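Local coordinates for protein phosphonate monoester hydrolase (Ruegeria pomeroyi, PDB 4UPK) that belongs to the sulfatase family of the alkaline phosphatase clan and assembles from four copies of its chain, at residues A52-V57 / H61-A66; A95-S100 / A409-S414; Y169-H174 / Q187-R192. All coordinates share one frame; numbering follows the deposited sequence.

Contact 1 (A52-V57 / H61-A66)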
# COMPACT_ATOMS: atom_id res chain seq x y z
N ALA A 52 20.07 13.79 -44.36
CA ALA A 52 21.48 13.78 -44.78
C ALA A 52 22.14 12.41 -45.01
O ALA A 52 23.00 12.28 -45.90
CB ALA A 52 22.31 14.62 -43.83
N LEU A 53 21.77 11.40 -44.21
CA LEU A 53 22.34 10.06 -44.28
C LEU A 53 21.46 9.03 -45.00
O LEU A 53 21.92 7.93 -45.27
CB LEU A 53 22.72 9.56 -42.87
CG LEU A 53 23.97 10.16 -42.18
CD1 LEU A 53 24.07 9.69 -40.74
CD2 LEU A 53 25.28 9.79 -42.92
N ALA A 54 20.19 9.39 -45.30
CA ALA A 54 19.19 8.52 -45.94
C ALA A 54 19.67 7.84 -47.23
O ALA A 54 19.44 6.64 -47.40
CB ALA A 54 17.89 9.28 -46.16
N ASP A 55 20.37 8.58 -48.11
CA ASP A 55 20.90 8.05 -49.38
C ASP A 55 22.11 7.12 -49.23
O ASP A 55 22.57 6.56 -50.22
CB ASP A 55 21.22 9.19 -50.35
CG ASP A 55 20.01 9.95 -50.87
OD1 ASP A 55 18.89 9.35 -50.93
OD2 ASP A 55 20.17 11.15 -51.25
N HIS A 56 22.62 6.95 -48.00
CA HIS A 56 23.79 6.11 -47.71
C HIS A 56 23.45 4.85 -46.94
O HIS A 56 24.36 4.15 -46.48
CB HIS A 56 24.87 6.95 -47.01
CG HIS A 56 25.28 8.14 -47.82
ND1 HIS A 56 24.69 9.37 -47.62
CD2 HIS A 56 26.12 8.22 -48.88
CE1 HIS A 56 25.23 10.18 -48.52
NE2 HIS A 56 26.09 9.53 -49.31
N VAL A 57 22.15 4.54 -46.80
CA VAL A 57 21.67 3.37 -46.06
C VAL A 57 20.34 2.85 -46.65
O VAL A 57 19.46 3.64 -47.04
CB VAL A 57 21.62 3.63 -44.51
CG1 VAL A 57 20.65 4.74 -44.12
CG2 VAL A 57 21.33 2.34 -43.73
N HIS A 61 11.94 -1.53 -45.59
CA HIS A 61 10.73 -1.89 -44.84
C HIS A 61 10.18 -0.73 -44.03
O HIS A 61 8.97 -0.51 -44.05
CB HIS A 61 10.92 -3.17 -44.03
CG HIS A 61 11.13 -4.37 -44.89
ND1 HIS A 61 10.10 -4.92 -45.60
CD2 HIS A 61 12.26 -5.07 -45.13
CE1 HIS A 61 10.62 -5.96 -46.24
NE2 HIS A 61 11.92 -6.08 -45.98
N LEU A 62 11.08 0.06 -43.42
CA LEU A 62 10.72 1.28 -42.68
C LEU A 62 10.22 2.37 -43.66
O LEU A 62 9.27 3.09 -43.34
CB LEU A 62 11.92 1.79 -41.85
CG LEU A 62 12.31 0.91 -40.65
CD1 LEU A 62 13.72 1.22 -40.18
CD2 LEU A 62 11.34 1.07 -39.49
N ARG A 63 10.82 2.45 -44.84
CA ARG A 63 10.42 3.42 -45.88
C ARG A 63 9.11 2.99 -46.56
O ARG A 63 8.32 3.85 -46.95
CB ARG A 63 11.55 3.64 -46.89
CG ARG A 63 12.64 4.55 -46.34
CD ARG A 63 13.90 4.58 -47.19
NE ARG A 63 15.01 5.19 -46.45
CZ ARG A 63 16.30 4.97 -46.69
NH1 ARG A 63 16.67 4.15 -47.66
NH2 ARG A 63 17.23 5.56 -45.94
N ALA A 64 8.85 1.67 -46.65
CA ALA A 64 7.60 1.15 -47.21
C ALA A 64 6.47 1.45 -46.24
O ALA A 64 5.41 1.89 -46.68
CB ALA A 64 7.70 -0.35 -47.49
N LEU A 65 6.72 1.27 -44.92
CA LEU A 65 5.73 1.58 -43.88
C LEU A 65 5.40 3.06 -43.87
O LEU A 65 4.22 3.40 -43.79
CB LEU A 65 6.18 1.09 -42.49
CG LEU A 65 5.19 1.35 -41.33
CD1 LEU A 65 3.96 0.40 -41.41
CD2 LEU A 65 5.89 1.25 -39.99
N ALA A 66 6.42 3.94 -43.98
CA ALA A 66 6.24 5.40 -44.03
C ALA A 66 5.35 5.79 -45.24
O ALA A 66 4.49 6.67 -45.12
CB ALA A 66 7.59 6.09 -44.13
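The guanidinium group of Arg-63 reaches from helix 60-67 to two backbone carbonyls of the loop 52-57. NH1 and NH2 approach end-on and share one acceptor: NH1 lies 2.9 Å from O of Val-57, in the carbonyl plane, whereas NH2 lies 3.1 Å from O of Val-57 and stands above that plane. That oxygen sits near the guanidinium plane, consistent with both nitrogens sharing it. NH2 also lies 2.9 Å from O of Ala-54, but the bond is weak, with an N-H...O angle of only 124°. An extended chain from CG to NE carries the group across the 10.1 Å between CA of Ala-54 and CA of Arg-63. Further hydrogen bonds tie NH2 to O of Cys-48 and NE to O of Leu-49.

The closely packed part gathers round the Arg-63 guanidinium and the buried Val-57, whose side chain also rests on Leu-314 and Thr-318 of helix 303-333; CG1 of Val-57 passes Arg-63 NH2 at 4.0 Å. Asp-55 belongs to the solvent side: it is exposed, and its OD1 stays 6.5 Å from Arg-63 NH2, too far for a salt bridge. An arginine thus fastens backbone carbonyls of the connection between two helices, 46-49 and 60-67, within the sulfatase-family fold.

Contact 2 (A95-S100 / A409-S414)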
# COMPACT_ATOMS: atom_id res chain seq x y z
N ALA A 95 11.05 14.58 -17.96
CA ALA A 95 11.98 14.13 -16.93
C ALA A 95 11.84 15.00 -15.66
O ALA A 95 12.09 14.47 -14.58
CB ALA A 95 13.42 14.19 -17.45
N MET A 96 11.45 16.32 -15.79
CA MET A 96 11.23 17.24 -14.65
C MET A 96 10.07 16.77 -13.78
O MET A 96 10.00 17.10 -12.61
CB MET A 96 11.08 18.72 -15.08
CG MET A 96 9.94 19.03 -16.04
SD MET A 96 10.01 20.74 -16.62
CE MET A 96 8.65 20.73 -17.76
N ASN A 97 9.18 15.96 -14.36
CA ASN A 97 8.04 15.39 -13.68
C ASN A 97 8.25 13.93 -13.23
O ASN A 97 8.01 13.62 -12.05
CB ASN A 97 6.78 15.57 -14.53
CG ASN A 97 6.36 17.02 -14.60
OD1 ASN A 97 6.61 17.80 -13.68
ND2 ASN A 97 5.73 17.42 -15.68
N HIS A 98 8.72 13.06 -14.15
CA HIS A 98 8.90 11.64 -13.79
C HIS A 98 10.09 11.40 -12.82
O HIS A 98 10.07 10.47 -12.01
CB HIS A 98 8.88 10.71 -15.01
CG HIS A 98 10.03 10.82 -15.97
ND1 HIS A 98 11.33 10.63 -15.56
CD2 HIS A 98 10.02 10.93 -17.32
CE1 HIS A 98 12.07 10.66 -16.66
NE2 HIS A 98 11.32 10.84 -17.74
N ARG A 99 11.09 12.29 -12.92
CA ARG A 99 12.30 12.38 -12.08
C ARG A 99 13.32 11.24 -12.14
O ARG A 99 14.26 11.21 -11.36
CB ARG A 99 11.98 12.93 -10.65
CG ARG A 99 11.43 14.38 -10.64
CD ARG A 99 12.42 15.48 -11.09
NE ARG A 99 13.53 15.61 -10.14
CZ ARG A 99 14.76 15.99 -10.47
NH1 ARG A 99 15.05 16.31 -11.71
NH2 ARG A 99 15.69 16.09 -9.54
N SER A 100 13.20 10.35 -13.11
CA SER A 100 14.18 9.31 -13.37
C SER A 100 15.10 10.04 -14.36
O SER A 100 14.96 9.91 -15.58
CB SER A 100 13.50 8.10 -14.02
OG SER A 100 14.31 6.94 -13.98
N ALA A 409 -1.39 13.24 -15.15
CA ALA A 409 0.07 13.20 -14.97
C ALA A 409 0.82 13.27 -16.33
O ALA A 409 1.95 13.77 -16.38
CB ALA A 409 0.47 11.93 -14.23
N VAL A 410 0.19 12.80 -17.41
CA VAL A 410 0.76 12.78 -18.75
C VAL A 410 0.87 14.20 -19.32
O VAL A 410 -0.13 14.89 -19.52
CB VAL A 410 0.02 11.77 -19.69
CG1 VAL A 410 0.49 11.87 -21.14
CG2 VAL A 410 0.16 10.34 -19.19
N ASP A 411 2.12 14.62 -19.57
CA ASP A 411 2.47 15.93 -20.14
C ASP A 411 2.26 15.97 -21.65
O ASP A 411 2.02 17.05 -22.20
CB ASP A 411 3.93 16.29 -19.83
CG ASP A 411 4.24 16.50 -18.35
OD1 ASP A 411 3.47 17.22 -17.68
OD2 ASP A 411 5.27 15.98 -17.88
N GLY A 412 2.40 14.81 -22.31
CA GLY A 412 2.24 14.66 -23.75
C GLY A 412 0.81 14.77 -24.21
O GLY A 412 -0.12 14.64 -23.41
N ARG A 413 0.64 15.03 -25.50
CA ARG A 413 -0.66 15.18 -26.14
C ARG A 413 -0.79 14.19 -27.30
O ARG A 413 0.17 13.95 -28.04
CB ARG A 413 -0.85 16.62 -26.63
CG ARG A 413 -1.00 17.64 -25.50
CD ARG A 413 -1.19 19.06 -26.01
NE ARG A 413 -2.39 19.21 -26.83
CZ ARG A 413 -2.71 20.32 -27.50
NH1 ARG A 413 -1.93 21.39 -27.42
NH2 ARG A 413 -3.79 20.36 -28.25
N SER A 414 -1.99 13.62 -27.45
CA SER A 414 -2.32 12.67 -28.51
C SER A 414 -2.01 13.22 -29.91
O SER A 414 -2.37 14.36 -30.24
CB SER A 414 -3.78 12.26 -28.42
OG SER A 414 -4.13 11.32 -29.42
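Asn-97 and Asp-411 meet through a single amide nitrogen. ND2 of Asn-97 donates to OD2 of Asp-411 at 2.7 Å, and the N-H...O angle of 167° makes this a nearly straight bond. The donor comes to the syn side of the carboxylate oxygen, a little out of the carboxylate plane, while OD2 lies almost exactly in the amide plane. The two flat groups are not coplanar: their planes are 41° apart, and the side chains cross at a slant. ND2 of Asn-97 is also 3.0 Å from OD1 of Asp-411. In both residues CG stands beside the backbone N and opposite the carbonyl carbon, and both CB atoms head for the other segment.

Around this pair, OD1 of Asp-411 forms a salt bridge with Arg-536 and OD2 takes a second hydrogen bond from N of Tyr-94, so the acid is held at both oxygens; ND2 of Asn-97 also bonds to O of Asn-516.

The bond between Asn-97 and Asp-411 joins parts of the sulfatase-family chain more than 300 residues apart: the short helix 95-98 and the loop between helices 394-402 and 416-419. The helix stops at Arg-99, whose positive phi gives it a left-handed backbone conformation and turns the chain away, after its N has bonded to O of Ala-95 at 2.9 Å.

His-98 lies within this turn. CA of Ala-95 lies 3.4 Å above the plane of the His-98 ring, over its centre, and ND1 of His-98 accepts from N of Ser-100 at 3.1 Å, with the donor in the ring plane. Beyond Asp-411, OG of Ser-414 caps N of Arg-416 at the approach to helix 416-419, and NE of Arg-99 bonds to O of Asp-518 of the second subunit.

Contact 3 (Y169-H174 / Q187-R192)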
# COMPACT_ATOMS: atom_id res chain seq x y z
N TYR A 169 20.03 -13.35 -21.48
CA TYR A 169 20.19 -14.77 -21.16
C TYR A 169 19.58 -15.71 -22.22
O TYR A 169 20.30 -16.61 -22.65
CB TYR A 169 19.79 -15.10 -19.71
CG TYR A 169 20.86 -14.74 -18.68
CD1 TYR A 169 21.90 -13.87 -19.00
CD2 TYR A 169 20.79 -15.24 -17.38
CE1 TYR A 169 22.84 -13.49 -18.05
CE2 TYR A 169 21.75 -14.88 -16.43
CZ TYR A 169 22.77 -14.01 -16.76
OH TYR A 169 23.72 -13.66 -15.83
N PRO A 170 18.34 -15.46 -22.74
CA PRO A 170 17.83 -16.30 -23.84
C PRO A 170 18.76 -16.30 -25.07
O PRO A 170 19.04 -17.37 -25.59
CB PRO A 170 16.47 -15.65 -24.16
CG PRO A 170 16.05 -14.99 -22.88
CD PRO A 170 17.33 -14.45 -22.34
N TRP A 171 19.25 -15.12 -25.51
CA TRP A 171 20.16 -15.00 -26.65
C TRP A 171 21.52 -15.64 -26.37
O TRP A 171 22.04 -16.35 -27.23
CB TRP A 171 20.31 -13.56 -27.16
CG TRP A 171 21.19 -13.43 -28.38
CD1 TRP A 171 21.08 -14.14 -29.55
CD2 TRP A 171 22.36 -12.61 -28.52
NE1 TRP A 171 22.07 -13.78 -30.42
CE2 TRP A 171 22.88 -12.85 -29.81
CE3 TRP A 171 23.01 -11.68 -27.69
CZ2 TRP A 171 24.02 -12.19 -30.30
CZ3 TRP A 171 24.14 -11.02 -28.17
CH2 TRP A 171 24.62 -11.27 -29.47
N GLN A 172 22.07 -15.46 -25.15
CA GLN A 172 23.35 -16.07 -24.74
C GLN A 172 23.24 -17.57 -24.74
O GLN A 172 24.21 -18.24 -25.10
CB GLN A 172 23.81 -15.59 -23.35
CG GLN A 172 24.40 -14.16 -23.32
CD GLN A 172 25.27 -14.00 -22.09
OE1 GLN A 172 26.29 -14.68 -21.92
NE2 GLN A 172 24.93 -13.04 -21.24
N SER A 173 22.07 -18.12 -24.32
CA SER A 173 21.83 -19.57 -24.29
C SER A 173 21.65 -20.13 -25.71
O SER A 173 22.18 -21.19 -26.01
CB SER A 173 20.65 -19.90 -23.40
OG SER A 173 20.89 -19.44 -22.08
N HIS A 174 21.00 -19.37 -26.61
CA HIS A 174 20.85 -19.70 -28.03
C HIS A 174 22.26 -19.89 -28.65
O HIS A 174 22.52 -20.90 -29.30
CB HIS A 174 20.07 -18.59 -28.77
CG HIS A 174 19.88 -18.84 -30.24
ND1 HIS A 174 20.52 -18.08 -31.20
CD2 HIS A 174 19.17 -19.81 -30.86
CE1 HIS A 174 20.14 -18.57 -32.36
NE2 HIS A 174 19.35 -19.63 -32.21
N GLN A 187 33.07 -11.36 -25.04
CA GLN A 187 33.75 -11.96 -26.19
C GLN A 187 32.86 -12.04 -27.45
O GLN A 187 33.37 -12.05 -28.56
CB GLN A 187 34.30 -13.36 -25.84
CG GLN A 187 35.47 -13.35 -24.84
CD GLN A 187 35.79 -14.74 -24.31
OE1 GLN A 187 35.51 -15.78 -24.93
NE2 GLN A 187 36.42 -14.79 -23.13
N VAL A 188 31.55 -12.11 -27.25
CA VAL A 188 30.49 -12.18 -28.27
C VAL A 188 30.51 -10.92 -29.21
O VAL A 188 30.22 -11.03 -30.39
CB VAL A 188 29.12 -12.36 -27.53
CG1 VAL A 188 27.92 -12.10 -28.43
CG2 VAL A 188 29.01 -13.72 -26.86
N TYR A 189 30.88 -9.76 -28.66
CA TYR A 189 30.88 -8.45 -29.34
C TYR A 189 32.19 -8.07 -30.04
O TYR A 189 32.26 -7.01 -30.68
CB TYR A 189 30.45 -7.36 -28.35
CG TYR A 189 29.05 -7.56 -27.83
CD1 TYR A 189 27.94 -7.32 -28.65
CD2 TYR A 189 28.81 -8.05 -26.55
CE1 TYR A 189 26.65 -7.52 -28.19
CE2 TYR A 189 27.51 -8.25 -26.08
CZ TYR A 189 26.43 -7.98 -26.90
OH TYR A 189 25.14 -8.14 -26.47
N VAL A 190 33.23 -8.92 -29.90
CA VAL A 190 34.55 -8.70 -30.50
C VAL A 190 34.47 -9.08 -32.00
O VAL A 190 34.08 -10.21 -32.31
CB VAL A 190 35.67 -9.47 -29.73
CG1 VAL A 190 37.03 -9.27 -30.39
CG2 VAL A 190 35.73 -9.06 -28.26
N PRO A 191 34.78 -8.14 -32.92
CA PRO A 191 34.76 -8.47 -34.35
C PRO A 191 35.83 -9.50 -34.70
O PRO A 191 36.92 -9.49 -34.11
CB PRO A 191 35.06 -7.12 -35.03
CG PRO A 191 34.82 -6.07 -33.99
CD PRO A 191 35.23 -6.74 -32.72
N ARG A 192 35.50 -10.42 -35.60
CA ARG A 192 36.42 -11.47 -36.04
C ARG A 192 37.71 -10.85 -36.58
O ARG A 192 37.65 -10.01 -37.48
CB ARG A 192 35.76 -12.33 -37.12
CG ARG A 192 36.37 -13.71 -37.34
CD ARG A 192 35.50 -14.53 -38.29
NE ARG A 192 34.13 -14.76 -37.78
CZ ARG A 192 33.16 -15.34 -38.48
NH1 ARG A 192 33.37 -15.74 -39.73
NH2 ARG A 192 31.96 -15.52 -37.93
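The six-membered ring of Trp-171 meets OH of Tyr-189 at its edge, near the ring plane, with that oxygen 3.5 Å from CZ3 of Trp-171. CG1 of Val-188 arrives at a slant, 3.6 Å from CH2 and 3.9 Å from CZ3 of Trp-171. The phenol ring is met obliquely as well, CZ of Tyr-189 making an apolar contact of 4.0 Å with CZ3 of Trp-171. Outside the pair, Tyr-207 packs edge-to-face with Trp-171, and Tyr-185 does the same with Tyr-189.

Trp-171 has CG opposite its backbone N (chi1 -177°), which swings the indole out from helix 169-177, and Val-188 comes to meet it from the opposite direction. In the same helix, OG of Ser-173 bonds to O of Tyr-169 at 2.9 Å and also to N of Ala-227 of the third subunit, which puts this helix at the interface with the third subunit.

No hydrogen bond links the two segments. The polar atoms are served elsewhere, NE1 of Trp-171 by O of Asp-211 and OH of Tyr-189 by OH of Tyr-185, which implies that the contact itself is held by apolar packing.

In the fold
Contacts 1 and 2 are polar and only partly buried, whereas contact 3 is apolar and buried, although its centre lies farthest from that of the chain, about 23 Å. None shares a helix with another. Contacts 1 and 3 are short-range closures, joining a helix to a nearby loop; contact 2 joins segments 309 residues apart and encloses contact 3 in sequence. In contact 1 a cationic side chain binds backbone oxygens, in contact 2 an amide meets a carboxylate, and in contact 3 rings and a valine pack. Contacts 2 and 3, with centres about 36 Å apart on opposite sides of the chain's centre, both border other subunits; no other subunit touches contact 1.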